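Local coordinates for protein beta-lactamase (Sphaerobacter thermophilus, PDB 4EWF) that probably hydrolyses beta-lactams to substituted beta-amino acids, as a member of the class A beta-lactamase family, at residues P86-L91 against S113-T118; G150-P155 against G218-V223. All coordinates share one frame; numbering follows the deposited sequence.

Interaction 1: P86-L91 against S113-T118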
loop_
_atom_site.group_PDB
_atom_site.type_symbol
_atom_site.label_atom_id
_atom_site.label_comp_id
_atom_site.label_asym_id
_atom_site.label_seq_id
_atom_site.Cartn_x
_atom_site.Cartn_y
_atom_site.Cartn_z
ATOM N N PRO A 86 16.861 2.851 -10.016
ATOM C CA PRO A 86 17.448 1.883 -9.083
ATOM C C PRO A 86 16.412 1.360 -8.105
ATOM O O PRO A 86 15.321 1.928 -8.011
ATOM C CB PRO A 86 18.510 2.703 -8.324
ATOM C CG PRO A 86 18.271 4.141 -8.681
ATOM C CD PRO A 86 17.091 4.243 -9.598
ATOM N N GLY A 87 16.752 0.300 -7.380
ATOM C CA GLY A 87 15.862 -0.235 -6.373
ATOM C C GLY A 87 15.029 -1.413 -6.836
ATOM O O GLY A 87 15.365 -2.107 -7.793
ATOM N N SER A 88 13.930 -1.642 -6.133
ATOM C CA SER A 88 13.067 -2.786 -6.404
ATOM C C SER A 88 12.508 -2.759 -7.838
ATOM O O SER A 88 12.306 -1.694 -8.430
ATOM C CB SER A 88 11.936 -2.808 -5.374
ATOM O OG SER A 88 11.285 -1.548 -5.370
ATOM N N GLY A 89 12.275 -3.940 -8.396
ATOM C CA GLY A 89 11.791 -4.038 -9.753
ATOM C C GLY A 89 12.601 -5.007 -10.590
ATOM O O GLY A 89 13.614 -5.561 -10.147
ATOM N N VAL A 90 12.143 -5.207 -11.814
ATOM C CA VAL A 90 12.801 -6.119 -12.732
ATOM C C VAL A 90 13.191 -5.400 -14.041
ATOM O O VAL A 90 14.191 -5.750 -14.714
ATOM C CB VAL A 90 11.902 -7.362 -12.946
ATOM C CG1 VAL A 90 10.714 -7.054 -13.852
ATOM C CG2 VAL A 90 12.701 -8.505 -13.458
ATOM N N LEU A 91 12.437 -4.362 -14.388
ATOM C CA LEU A 91 12.684 -3.652 -15.653
ATOM C C LEU A 91 14.087 -3.082 -15.748
ATOM O O LEU A 91 14.659 -3.026 -16.838
ATOM C CB LEU A 91 11.652 -2.534 -15.876
ATOM C CG LEU A 91 10.208 -3.013 -16.074
ATOM C CD1 LEU A 91 9.257 -1.826 -16.309
ATOM C CD2 LEU A 91 10.117 -4.012 -17.234
ATOM N N SER A 113 6.613 -3.888 -6.813
ATOM C CA SER A 113 7.106 -2.537 -6.534
ATOM C C SER A 113 8.188 -2.067 -7.521
ATOM O O SER A 113 9.213 -1.480 -7.138
ATOM C CB SER A 113 7.603 -2.433 -5.090
ATOM O OG SER A 113 7.360 -1.125 -4.595
ATOM N N ASP A 114 7.956 -2.321 -8.804
ATOM C CA ASP A 114 8.944 -1.968 -9.812
ATOM C C ASP A 114 9.059 -0.447 -9.970
ATOM O O ASP A 114 8.123 0.220 -10.421
ATOM C CB ASP A 114 8.584 -2.636 -11.140
ATOM C CG ASP A 114 9.717 -2.586 -12.133
ATOM O OD1 ASP A 114 10.128 -3.659 -12.637
ATOM O OD2 ASP A 114 10.191 -1.466 -12.403
ATOM N N ASN A 115 10.217 0.078 -9.591
ATOM C CA ASN A 115 10.479 1.512 -9.563
ATOM C C ASN A 115 10.523 2.130 -10.966
ATOM O O ASN A 115 10.088 3.259 -11.154
ATOM C CB ASN A 115 11.785 1.823 -8.812
ATOM C CG ASN A 115 11.629 1.764 -7.282
ATOM O OD1 ASN A 115 10.516 1.720 -6.761
ATOM N ND2 ASN A 115 12.752 1.781 -6.568
ATOM N N THR A 116 11.046 1.394 -11.945
ATOM C CA THR A 116 11.037 1.872 -13.331
ATOM C C THR A 116 9.593 2.012 -13.844
ATOM O O THR A 116 9.207 3.047 -14.403
ATOM C CB THR A 116 11.816 0.927 -14.265
ATOM O OG1 THR A 116 13.201 0.888 -13.872
ATOM C CG2 THR A 116 11.722 1.412 -15.697
ATOM N N ALA A 117 8.795 0.968 -13.647
ATOM C CA ALA A 117 7.392 0.984 -14.067
ATOM C C ALA A 117 6.653 2.141 -13.396
ATOM O O ALA A 117 5.834 2.821 -14.022
ATOM C CB ALA A 117 6.727 -0.326 -13.706
ATOM N N THR A 118 6.959 2.355 -12.120
ATOM C CA THR A 118 6.350 3.430 -11.345
ATOM C C THR A 118 6.654 4.789 -11.961
ATOM O O THR A 118 5.736 5.585 -12.188
ATOM C CB THR A 118 6.832 3.415 -9.887
ATOM O OG1 THR A 118 6.436 2.183 -9.274
ATOM C CG2 THR A 118 6.217 4.577 -9.108
HETATM O O HOH W 1 13.445 0.339 -3.906
#
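The serine-aspartate-asparagine sequence S113-D114-N115, of the kind that lines class A beta-lactamase active sites, runs into the start of helix 115-125 and is held by the loop 86-91 through P86, S88, V90 and L91. D114 is the N-cap, with N115 already helical, and its carboxylate serves both sides. OD1 takes two backbone N-H groups: V90 N at 2.7 Å comes from above the carboxylate plane, whereas L91 N, at 3.0 Å from OD1, uses the syn lone pair. OD2 meanwhile accepts from A117 N, the capping bond of the helix. With CG anti to its own backbone N (chi1 -167°), the D114 carboxyl carbon lies 3.5 Å from G89 CA.

N115 binds the loop twice. Its N donates to S88 O, and its ND2 to P86 O at 3.0 Å, almost straight at 177° and on a lone pair in the carbonyl plane. Water 1 accepts from both N115 ND2 and S88 N, while N115 OD1 is hydrogen-bonded to K55 NZ. S88 OG donates to S113 O at 2.7 Å. The apolar part of the contact is L91 CD1 on A117 CB, 3.9 Å apart. S113 OG is hydrogen-bonded to S52, K55 and K216, a set consistent with the SxxK, SDN and KTG motifs of serine beta-lactamases.

Interaction 2: G150-P155 against G218-V223; sequences GRPALP and GSLTGV. With SO4 (sulfate ion), chain E.
R151 and L220 bring their CA atoms to 6.1 Å, the nearest approach of the two backbones, where the irregular segment 150-155 passes the end of strand 212-220 without any direct hydrogen bond. L220 points its CB at the loop, and its branch carbon CG lies 3.9 Å from P152 N and 4.3 Å from P152 CG, with CD1 reaching G150 C. T221 adds its methyl: CG2 is 4.1 Å from P152 CD, and the two side chains cross at about a right angle. Water 2 bridges the segments, donating to G150 O and accepting from T221 N at 3.0 Å.

The strand partner here belongs to a beta hairpin: a type II turn from L220 to V223 joins outermost strand 212-220 to strand 223-232, with G222 at positive phi. One step back, S219 faces the sulfate ion, which also bonds S52 OG and T217 OG1 and so probably marks the active-site pocket. S219 OG lies 2.5 Å from sulfate O4, short enough that the exact distance is doubtful; S219 N gives sulfate O1 a weak hydrogen bond, while R200 NH2 also bonds S219 OG. On the loop side, R151 O is held by R146.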
loop_
_atom_site.group_PDB
_atom_site.type_symbol
_atom_site.label_atom_id
_atom_site.label_comp_id
_atom_site.label_asym_id
_atom_site.label_seq_id
_atom_site.Cartn_x
_atom_site.Cartn_y
_atom_site.Cartn_z
ATOM N N GLY A 150 14.683 4.417 -4.721
ATOM C CA GLY A 150 15.157 3.335 -3.870
ATOM C C GLY A 150 15.794 3.769 -2.550
ATOM O O GLY A 150 16.385 2.956 -1.841
ATOM N N ARG A 151 15.684 5.050 -2.213
ATOM C CA ARG A 151 16.281 5.557 -0.977
ATOM C C ARG A 151 15.424 6.675 -0.398
ATOM O O ARG A 151 14.646 7.306 -1.124
ATOM C CB ARG A 151 17.710 6.049 -1.223
ATOM C CG ARG A 151 17.814 7.117 -2.299
ATOM C CD ARG A 151 19.228 7.660 -2.391
ATOM N NE ARG A 151 19.616 7.950 -3.770
ATOM C CZ ARG A 151 19.390 9.107 -4.389
ATOM N NH1 ARG A 151 19.784 9.275 -5.648
ATOM N NH2 ARG A 151 18.772 10.094 -3.753
ATOM N N PRO A 152 15.536 6.912 0.919
ATOM C CA PRO A 152 14.731 8.004 1.479
ATOM C C PRO A 152 15.287 9.309 0.940
ATOM O O PRO A 152 16.474 9.371 0.613
ATOM C CB PRO A 152 15.003 7.916 2.997
ATOM C CG PRO A 152 15.840 6.678 3.209
ATOM C CD PRO A 152 16.503 6.378 1.891
ATOM N N ALA A 153 14.452 10.334 0.839
ATOM C CA ALA A 153 14.954 11.660 0.483
ATOM C C ALA A 153 15.861 12.207 1.586
ATOM O O ALA A 153 15.657 11.914 2.757
ATOM C CB ALA A 153 13.786 12.609 0.259
ATOM N N LEU A 154 16.853 13.011 1.222
ATOM C CA LEU A 154 17.592 13.760 2.228
ATOM C C LEU A 154 16.629 14.793 2.808
ATOM O O LEU A 154 15.596 15.087 2.198
ATOM C CB LEU A 154 18.817 14.438 1.611
ATOM C CG LEU A 154 19.801 13.459 0.968
ATOM C CD1 LEU A 154 20.959 14.206 0.336
ATOM C CD2 LEU A 154 20.294 12.442 1.994
ATOM N N PRO A 155 16.944 15.331 3.997
ATOM C CA PRO A 155 16.045 16.279 4.672
ATOM C C PRO A 155 15.648 17.466 3.788
ATOM O O PRO A 155 14.509 17.929 3.850
ATOM C CB PRO A 155 16.880 16.761 5.861
ATOM C CG PRO A 155 17.846 15.647 6.117
ATOM C CD PRO A 155 18.173 15.080 4.772
ATOM N N GLY A 218 5.669 -1.231 1.480
ATOM C CA GLY A 218 6.646 -0.178 1.296
ATOM C C GLY A 218 7.853 -0.418 2.185
ATOM O O GLY A 218 7.712 -0.737 3.374
ATOM N N SER A 219 9.044 -0.256 1.617
ATOM C CA SER A 219 10.277 -0.521 2.349
ATOM C C SER A 219 11.365 0.445 1.913
ATOM O O SER A 219 11.543 0.677 0.725
ATOM C CB SER A 219 10.772 -1.944 2.071
ATOM O OG SER A 219 9.710 -2.885 2.146
ATOM N N LEU A 220 12.081 0.986 2.893
ATOM C CA LEU A 220 13.279 1.791 2.696
ATOM C C LEU A 220 14.127 1.450 3.903
ATOM O O LEU A 220 13.633 0.823 4.833
ATOM C CB LEU A 220 12.927 3.280 2.766
ATOM C CG LEU A 220 12.806 4.177 1.530
ATOM C CD1 LEU A 220 12.707 3.411 0.241
ATOM C CD2 LEU A 220 11.652 5.151 1.704
ATOM N N THR A 221 15.388 1.870 3.929
ATOM C CA THR A 221 16.171 1.641 5.141
ATOM C C THR A 221 15.462 2.332 6.326
ATOM O O THR A 221 15.043 3.490 6.216
ATOM C CB THR A 221 17.679 2.026 4.970
ATOM O OG1 THR A 221 18.279 2.231 6.256
ATOM C CG2 THR A 221 17.846 3.266 4.122
ATOM N N GLY A 222 15.262 1.588 7.416
ATOM C CA GLY A 222 14.541 2.081 8.585
ATOM C C GLY A 222 13.034 2.222 8.396
ATOM O O GLY A 222 12.336 2.768 9.257
ATOM N N VAL A 223 12.511 1.725 7.282
ATOM C CA VAL A 223 11.090 1.899 6.984
ATOM C C VAL A 223 10.429 0.620 6.490
ATOM O O VAL A 223 10.843 0.052 5.478
ATOM C CB VAL A 223 10.859 3.003 5.937
ATOM C CG1 VAL A 223 9.395 3.016 5.522
ATOM C CG2 VAL A 223 11.259 4.377 6.501
HETATM S S SO4 E . 8.615 -2.735 -1.313
HETATM O O1 SO4 E . 8.937 -1.305 -1.215
HETATM O O2 SO4 E . 7.309 -2.865 -1.968
HETATM O O3 SO4 E . 9.641 -3.431 -2.097
HETATM O O4 SO4 E . 8.553 -3.343 0.022
HETATM O O HOH W 2 16.527 2.753 1.278
#

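In the fold
Interactions 1 and 2 illustrate how a pocket between two parts of a fold can be bordered by contacts of different character. Interaction 1 is partly buried and rich in polar bonds, holding a loop to the start of a helix; interaction 2 lies at the surface, with apolar contacts and a water bridge between a loop and the edge of the five-stranded sheet. Their centres are 15 Å apart, yet they meet in packing where N115 ND2 lies 3.8 Å from G150 N. The sulfate relates them too: it is bonded by S219 and, weakly, by S113, consistent with both contacts flanking one active site.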